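Putative cytochrome C (Sinorhizobium meliloti, PDB 4PWA) is a c-type cytochrome that carries a covalently bound heme c and probably transfers electrons in bacterial sulfite oxidation. Local coordinates at residues 38-41 against 42-45. Residues are numbered along the deposited sequence; the frame is centred on the assembly and turned at random.
Sequences PNLD and ELKP. With HEC (heme c), chain E.
Asn-39 caps the short helix 40-43 by reaching forward to the backbone of Asp-41 and Glu-42, an N-cap on the loop that passes the histidine side of the heme in this class I-type cytochrome c fold. With CG anti to the backbone N (chi1 -177°), Asn-39 OD1 accepts from Asp-41 N at 2.8 Å. A second, weak bond reaches the same oxygen from Glu-42 N. Asparagine suits the place because its short amide can offer an oxygen to N-H groups at the start of a helix. Replacing Asn-39 by alanine would probably leave Asp-41 N without its side-chain acceptor, and remove the weak one offered to Glu-42 N.

Backbone bonds close that turn. Asn-39 O receives both Glu-42 N and Leu-43 N, the latter at 3.0 Å, while Leu-40 O takes Lys-44 N. Asp-41 points its carboxylate elsewhere, to the amides of Ala-28, just after strand 26-27, and Gly-84, just after helix 69-82.

Four apolar side chains line the heme pocket, prolines and leucines offering it only carbon. Pro-38 lays CD against the heme ring at C3D (3.6 Å), and its carbonyl accepts from ND1 of the axial ligand His-25, a bond consistent with fixing the turn of that imidazole. Leu-43, being branched, can set CD2 against the ring of Pro-38 as well as the heme propionate, 3.4 Å from CAA. Leu-40 CD2 and Pro-45 CG both approach the methyl CMA.

Lys-44, exposed and long enough to fold back, leaves the helix with positive phi, and its chain bends until Lys-44 NZ meets Asp-41 O at 2.8 Å, the C=O...N angle being 174°.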
ATOM      1  N   PRO A  38      -2.535   3.897  12.824  1.00 24.94           N
ATOM      2  CA  PRO A  38      -1.571   4.980  12.937  1.00 25.30           C
ATOM      3  C   PRO A  38      -0.102   4.550  12.814  1.00 24.39           C
ATOM      4  O   PRO A  38       0.273   3.427  13.175  1.00 24.29           O
ATOM      5  CB  PRO A  38      -1.850   5.558  14.342  1.00 25.88           C
ATOM      6  CG  PRO A  38      -2.567   4.494  15.077  1.00 25.95           C
ATOM      7  CD  PRO A  38      -3.380   3.792  14.028  1.00 25.70           C
ATOM      8  N   ASN A  39       0.710   5.458  12.296  1.00 23.85           N
ATOM      9  CA  ASN A  39       2.138   5.251  12.214  1.00 23.45           C
ATOM     10  C   ASN A  39       2.664   5.201  13.630  1.00 22.97           C
ATOM     11  O   ASN A  39       2.543   6.172  14.357  1.00 22.94           O
ATOM     12  CB  ASN A  39       2.796   6.388  11.419  1.00 23.99           C
ATOM     13  CG  ASN A  39       4.282   6.198  11.243  1.00 24.20           C
ATOM     14  OD1 ASN A  39       4.915   5.464  11.991  1.00 25.50           O
ATOM     15  ND2 ASN A  39       4.851   6.866  10.254  1.00 24.77           N
ATOM     16  N   LEU A  40       3.212   4.057  14.029  1.00 22.74           N
ATOM     17  CA  LEU A  40       3.704   3.888  15.394  1.00 23.33           C
ATOM     18  C   LEU A  40       5.002   4.659  15.642  1.00 24.50           C
ATOM     19  O   LEU A  40       5.338   4.962  16.790  1.00 25.43           O
ATOM     20  CB  LEU A  40       3.859   2.402  15.746  1.00 22.73           C
ATOM     21  CG  LEU A  40       2.558   1.570  15.728  1.00 22.34           C
ATOM     22  CD1 LEU A  40       2.836   0.101  16.019  1.00 19.88           C
ATOM     23  CD2 LEU A  40       1.479   2.132  16.710  1.00 20.50           C
ATOM     24  N   ASP A  41       5.723   4.992  14.579  1.00 25.38           N
ATOM     25  CA  ASP A  41       6.890   5.880  14.700  1.00 27.45           C
ATOM     26  C   ASP A  41       6.455   7.311  15.021  1.00 28.30           C
ATOM     27  O   ASP A  41       7.236   8.099  15.565  1.00 29.67           O
ATOM     28  CB  ASP A  41       7.729   5.872  13.425  1.00 27.72           C
ATOM     29  CG  ASP A  41       8.370   4.514  13.145  1.00 29.95           C
ATOM     30  OD1 ASP A  41       8.796   3.818  14.106  1.00 31.87           O
ATOM     31  OD2 ASP A  41       8.473   4.147  11.948  1.00 34.09           O
ATOM     32  N   GLU A  42       5.208   7.633  14.684  1.00 27.72           N
ATOM     33  CA  GLU A  42       4.621   8.927  15.001  1.00 28.70           C
ATOM     34  C   GLU A  42       3.978   8.915  16.386  1.00 29.06           C
ATOM     35  O   GLU A  42       4.143   9.837  17.160  1.00 30.25           O
ATOM     36  CB  GLU A  42       3.582   9.297  13.935  1.00 28.25           C
ATOM     37  CG  GLU A  42       2.805  10.581  14.189  1.00 29.57           C
ATOM     38  CD  GLU A  42       3.640  11.850  14.128  1.00 31.10           C
ATOM     39  OE1 GLU A  42       4.872  11.797  13.865  1.00 30.60           O
ATOM     40  OE2 GLU A  42       3.035  12.922  14.355  1.00 32.46           O
ATOM     41  N   LEU A  43       3.229   7.868  16.683  1.00 28.56           N
ATOM     42  CA  LEU A  43       2.541   7.760  17.961  1.00 29.47           C
ATOM     43  C   LEU A  43       3.546   7.662  19.121  1.00 30.10           C
ATOM     44  O   LEU A  43       3.412   8.371  20.120  1.00 31.08           O
ATOM     45  CB  LEU A  43       1.610   6.549  17.934  1.00 29.00           C
ATOM     46  CG  LEU A  43       0.270   6.635  18.651  1.00 30.92           C
ATOM     47  CD1 LEU A  43      -0.501   7.870  18.212  1.00 32.94           C
ATOM     48  CD2 LEU A  43      -0.528   5.344  18.377  1.00 27.90           C
ATOM     49  N   LYS A  44       4.574   6.832  18.947  1.00 29.58           N
ATOM     50  CA  LYS A  44       5.594   6.581  19.975  1.00 30.76           C
ATOM     51  C   LYS A  44       4.952   6.267  21.328  1.00 31.24           C
ATOM     52  O   LYS A  44       5.207   6.953  22.314  1.00 32.47           O
ATOM     53  CB  LYS A  44       6.581   7.763  20.116  1.00 32.24           C
ATOM     54  CG  LYS A  44       7.384   8.101  18.845  1.00 33.25           C
ATOM     55  CD  LYS A  44       8.614   8.992  19.137  1.00 35.83           C
ATOM     56  CE  LYS A  44       8.642  10.277  18.292  1.00 37.75           C
ATOM     57  NZ  LYS A  44       8.825  10.093  16.779  1.00 38.85           N
ATOM     58  N   PRO A  45       4.123   5.216  21.373  1.00 30.27           N
ATOM     59  CA  PRO A  45       3.401   4.835  22.585  1.00 31.04           C
ATOM     60  C   PRO A  45       4.293   4.150  23.618  1.00 31.97           C
ATOM     61  O   PRO A  45       5.272   3.502  23.245  1.00 31.44           O
ATOM     62  CB  PRO A  45       2.381   3.819  22.065  1.00 29.92           C
ATOM     63  CG  PRO A  45       3.087   3.130  20.965  1.00 28.31           C
ATOM     64  CD  PRO A  45       3.979   4.191  20.318  1.00 28.79           C
TER
HETATM   65 FE   HEC E 201      -3.074  -1.639  15.868  1.00 19.58          FE
HETATM   66  CHA HEC E 201      -4.313   1.289  17.095  1.00 19.97           C
HETATM   67  CHB HEC E 201      -0.487  -1.510  18.016  1.00 20.25           C
HETATM   68  CHC HEC E 201      -2.220  -4.799  14.955  1.00 21.15           C
HETATM   69  CHD HEC E 201      -5.155  -1.463  13.194  1.00 20.93           C
HETATM   70  NA  HEC E 201      -2.535  -0.385  17.314  1.00 19.81           N
HETATM   71  C1A HEC E 201      -3.138   0.816  17.621  1.00 20.40           C
HETATM   72  C2A HEC E 201      -2.338   1.484  18.630  1.00 21.45           C
HETATM   73  C3A HEC E 201      -1.274   0.730  18.880  1.00 20.25           C
HETATM   74  C4A HEC E 201      -1.371  -0.459  18.044  1.00 20.67           C
HETATM   75  CMA HEC E 201      -0.152   1.070  19.873  1.00 19.21           C
HETATM   76  CAA HEC E 201      -2.673   2.846  19.272  1.00 21.69           C
HETATM   77  CBA HEC E 201      -3.772   2.604  20.297  1.00 23.18           C
HETATM   78  CGA HEC E 201      -4.074   3.854  21.086  1.00 25.31           C
HETATM   79  O1A HEC E 201      -4.012   3.782  22.340  1.00 25.75           O
HETATM   80  O2A HEC E 201      -4.375   4.925  20.481  1.00 26.75           O
HETATM   81  NB  HEC E 201      -1.645  -2.895  16.386  1.00 19.86           N
HETATM   82  C1B HEC E 201      -0.691  -2.692  17.353  1.00 20.13           C
HETATM   83  C2B HEC E 201      -0.005  -3.944  17.583  1.00 20.21           C
HETATM   84  C3B HEC E 201      -0.456  -4.828  16.709  1.00 20.58           C
HETATM   85  C4B HEC E 201      -1.517  -4.203  15.964  1.00 21.13           C
HETATM   86  CMB HEC E 201       1.200  -4.172  18.521  1.00 20.61           C
HETATM   87  CAB HEC E 201       0.001  -6.296  16.564  1.00 20.18           C
HETATM   88  CBB HEC E 201      -0.396  -7.152  17.776  1.00 21.28           C
HETATM   89  NC  HEC E 201      -3.562  -2.869  14.334  1.00 19.21           N
HETATM   90  C1C HEC E 201      -3.149  -4.169  14.160  1.00 20.68           C
HETATM   91  C2C HEC E 201      -4.034  -4.847  13.235  1.00 18.90           C
HETATM   92  C3C HEC E 201      -4.690  -3.871  12.581  1.00 19.89           C
HETATM   93  C4C HEC E 201      -4.495  -2.648  13.365  1.00 20.72           C
HETATM   94  CMC HEC E 201      -3.614  -6.197  12.627  1.00 16.82           C
HETATM   95  CAC HEC E 201      -5.650  -3.936  11.351  1.00 19.42           C
HETATM   96  CBC HEC E 201      -6.283  -5.236  10.812  1.00 18.48           C
HETATM   97  ND  HEC E 201      -4.496  -0.297  15.250  1.00 19.35           N
HETATM   98  C1D HEC E 201      -5.252  -0.439  14.099  1.00 19.83           C
HETATM   99  C2D HEC E 201      -6.182   0.656  13.972  1.00 17.51           C
HETATM  100  C3D HEC E 201      -5.934   1.529  15.191  1.00 18.77           C
HETATM  101  C4D HEC E 201      -4.865   0.866  15.916  1.00 19.84           C
HETATM  102  CMD HEC E 201      -7.195   0.895  12.837  1.00 17.12           C
HETATM  103  CAD HEC E 201      -6.659   2.846  15.549  1.00 19.51           C
HETATM  104  CBD HEC E 201      -7.599   2.599  16.714  1.00 19.14           C
HETATM  105  CGD HEC E 201      -8.493   3.798  16.907  1.00 21.12           C
HETATM  106  O1D HEC E 201      -8.016   4.799  17.507  1.00 20.71           O
HETATM  107  O2D HEC E 201      -9.684   3.737  16.478  1.00 22.81           O